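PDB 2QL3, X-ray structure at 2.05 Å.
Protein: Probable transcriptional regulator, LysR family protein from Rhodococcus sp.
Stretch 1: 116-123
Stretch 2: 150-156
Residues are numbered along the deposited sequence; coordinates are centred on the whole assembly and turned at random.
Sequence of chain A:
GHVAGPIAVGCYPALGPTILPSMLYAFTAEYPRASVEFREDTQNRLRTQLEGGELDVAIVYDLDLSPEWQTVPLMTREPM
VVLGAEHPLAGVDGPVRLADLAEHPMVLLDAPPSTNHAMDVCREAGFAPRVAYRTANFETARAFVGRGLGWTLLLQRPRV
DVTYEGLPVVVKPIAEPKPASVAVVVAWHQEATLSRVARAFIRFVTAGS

Stretch 1 (116-123) NHAMDVCR
Stretch 2 (150-156) GWTLLLQ

A helix can pack against a strand through side chains alone, and this LysR-family regulator offers a compact example. Residues 116-123 lie within a longer helix, with backbone hydrogen bonds such as Cys 122 N to Ala 118 O at 3.2 Å and Arg 123 N to Met 119 O at 2.9 Å. Strand residues 152-154 run at 117° to the helix, N to C, with 9.6 Å between axes at closest approach. That spacing leaves room for side chains, and no hydrogen bond crosses the contact.

Gly 150 (phi/psi 166/-160) stands clear of the helix; a CB at these angles would jam against the preceding carbonyl oxygen. Trp 151 (-113/157) points its CA-to-CB bond sideways, yet its p rotamer, with chi2 -91°, brings the indole end nearer, and Trp 151 CH2 lies 4.0 Å from SG of Cys 122. The sulfur, on an m rotamer, meets the ring at its edge, 87° off the normal of the six-membered ring.

Extended backbone then imposes alternation. Thr 152 (-133/177, chi1 t) is out of reach, whereas Leu 153 (-129/139) points toward the helix and has the most area covered by it, 76 Å². Leu 153 CA is 7.0 Å from Ala 118 CA, fixing the register. With chi1 59° and chi2 103°, Leu 153 CD1 lies 3.8 Å from Ala 118 CB, and Leu 153 CD2 4.1 Å from Val 121 CG2 and 4.3 Å from Cys 122 SG. Leu 154 (-137/148, m,t) points away.

Leu 155 turns toward the helix again, but at -93/-14 the chain has left the strand. With chi angles of -84° and -74°, Leu 155 CD2 lies 3.5 Å from His 117 ND1, and the His 117 ring (chi1 t, chi2 -103°) is approached obliquely. ND1 is buried by this contact and has no hydrogen-bonding partner in the model. Gln 156 (-135/163) lies beyond reach.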

# COMPACT_ATOMS: atom_id res chain seq x y z
N ASN A 116 -8.05 15.64 2.69
CA ASN A 116 -8.87 16.76 3.16
C ASN A 116 -9.38 16.47 4.55
O ASN A 116 -9.47 17.36 5.39
CB ASN A 116 -10.09 17.03 2.27
CG ASN A 116 -9.75 17.65 0.93
OD1 ASN A 116 -8.59 17.89 0.59
ND2 ASN A 116 -10.81 17.96 0.16
N HIS A 117 -9.75 15.20 4.81
CA HIS A 117 -10.21 14.84 6.16
C HIS A 117 -9.12 15.22 7.20
O HIS A 117 -9.41 15.85 8.24
CB HIS A 117 -10.53 13.32 6.26
CG HIS A 117 -10.96 12.90 7.63
ND1 HIS A 117 -10.12 12.24 8.51
CD2 HIS A 117 -12.11 13.14 8.31
CE1 HIS A 117 -10.74 12.07 9.66
NE2 HIS A 117 -11.95 12.60 9.57
N ALA A 118 -7.87 14.85 6.89
CA ALA A 118 -6.76 15.01 7.80
C ALA A 118 -6.48 16.51 7.98
O ALA A 118 -6.35 16.94 9.10
CB ALA A 118 -5.50 14.25 7.31
N MSE A 119 -6.43 17.28 6.89
CA MSE A 119 -6.25 18.76 7.00
C MSE A 119 -7.40 19.40 7.76
O MSE A 119 -7.21 20.39 8.47
CB MSE A 119 -6.18 19.45 5.63
CG MSE A 119 -4.98 19.14 4.78
SE MSE A 119 -3.28 19.15 5.76
CE MSE A 119 -2.08 19.07 4.19
N ASP A 120 -8.60 18.81 7.61
CA ASP A 120 -9.82 19.28 8.31
C ASP A 120 -9.71 19.08 9.80
O ASP A 120 -10.02 19.97 10.56
CB ASP A 120 -11.15 18.63 7.79
CG ASP A 120 -11.57 19.11 6.35
OD1 ASP A 120 -11.01 20.07 5.82
OD2 ASP A 120 -12.49 18.49 5.75
N VAL A 121 -9.23 17.92 10.23
CA VAL A 121 -9.09 17.67 11.67
C VAL A 121 -7.96 18.42 12.39
O VAL A 121 -8.11 18.81 13.55
CB VAL A 121 -9.24 16.15 12.06
CG1 VAL A 121 -9.58 15.28 10.82
CG2 VAL A 121 -8.09 15.60 12.89
N CYS A 122 -6.83 18.65 11.71
CA CYS A 122 -5.83 19.59 12.25
C CYS A 122 -6.41 20.98 12.32
O CYS A 122 -6.25 21.68 13.33
CB CYS A 122 -4.57 19.61 11.40
SG CYS A 122 -3.64 18.03 11.43
N ARG A 123 -7.03 21.41 11.22
CA ARG A 123 -7.58 22.77 11.09
C ARG A 123 -8.47 23.01 12.28
O ARG A 123 -8.43 24.07 12.86
CB ARG A 123 -8.42 22.88 9.81
CG ARG A 123 -8.77 24.24 9.35
CD ARG A 123 -9.46 24.16 8.03
NE ARG A 123 -10.78 24.64 8.27
CZ ARG A 123 -11.92 24.03 7.97
NH1 ARG A 123 -11.94 22.88 7.31
NH2 ARG A 123 -13.06 24.63 8.30
N GLY A 150 8.05 10.94 11.50
CA GLY A 150 7.09 11.89 12.02
C GLY A 150 5.87 11.19 12.67
O GLY A 150 5.97 10.06 13.09
N TRP A 151 4.75 11.90 12.82
CA TRP A 151 3.53 11.34 13.35
C TRP A 151 2.53 11.34 12.20
O TRP A 151 2.65 12.16 11.27
CB TRP A 151 3.01 12.19 14.53
CG TRP A 151 2.71 13.65 14.22
CD1 TRP A 151 3.59 14.71 14.32
CD2 TRP A 151 1.47 14.20 13.77
NE1 TRP A 151 2.96 15.88 13.97
CE2 TRP A 151 1.67 15.60 13.61
CE3 TRP A 151 0.21 13.66 13.47
CZ2 TRP A 151 0.65 16.45 13.19
CZ3 TRP A 151 -0.80 14.52 13.06
CH2 TRP A 151 -0.58 15.91 12.93
N THR A 152 1.52 10.47 12.26
CA THR A 152 0.44 10.57 11.30
C THR A 152 -0.94 10.50 11.92
O THR A 152 -1.10 10.31 13.12
CB THR A 152 0.58 9.57 10.10
OG1 THR A 152 -0.21 10.06 9.00
CG2 THR A 152 0.16 8.10 10.50
N LEU A 153 -1.95 10.65 11.09
CA LEU A 153 -3.29 10.23 11.50
C LEU A 153 -3.91 9.35 10.46
O LEU A 153 -3.77 9.62 9.27
CB LEU A 153 -4.18 11.42 11.87
CG LEU A 153 -4.57 12.57 10.98
CD1 LEU A 153 -5.99 12.34 10.51
CD2 LEU A 153 -4.51 13.86 11.76
N LEU A 154 -4.59 8.30 10.93
CA LEU A 154 -5.12 7.23 10.09
C LEU A 154 -6.52 6.86 10.54
O LEU A 154 -6.86 6.90 11.73
CB LEU A 154 -4.21 5.97 10.14
CG LEU A 154 -2.75 6.05 9.57
CD1 LEU A 154 -1.99 4.80 9.92
CD2 LEU A 154 -2.60 6.38 8.05
N LEU A 155 -7.32 6.45 9.55
CA LEU A 155 -8.72 6.12 9.74
C LEU A 155 -8.88 4.63 10.02
O LEU A 155 -9.95 4.18 10.41
CB LEU A 155 -9.55 6.51 8.49
CG LEU A 155 -10.00 7.98 8.43
CD1 LEU A 155 -11.11 8.17 9.42
CD2 LEU A 155 -8.89 8.96 8.81
N GLN A 156 -7.83 3.88 9.77
CA GLN A 156 -7.90 2.47 10.07
C GLN A 156 -6.65 1.98 10.78
O GLN A 156 -5.58 2.61 10.72
CB GLN A 156 -8.09 1.68 8.79
CG GLN A 156 -9.26 2.15 7.93
CD GLN A 156 -9.39 1.30 6.75
OE1 GLN A 156 -8.89 1.64 5.66
NE2 GLN A 156 -9.99 0.12 6.95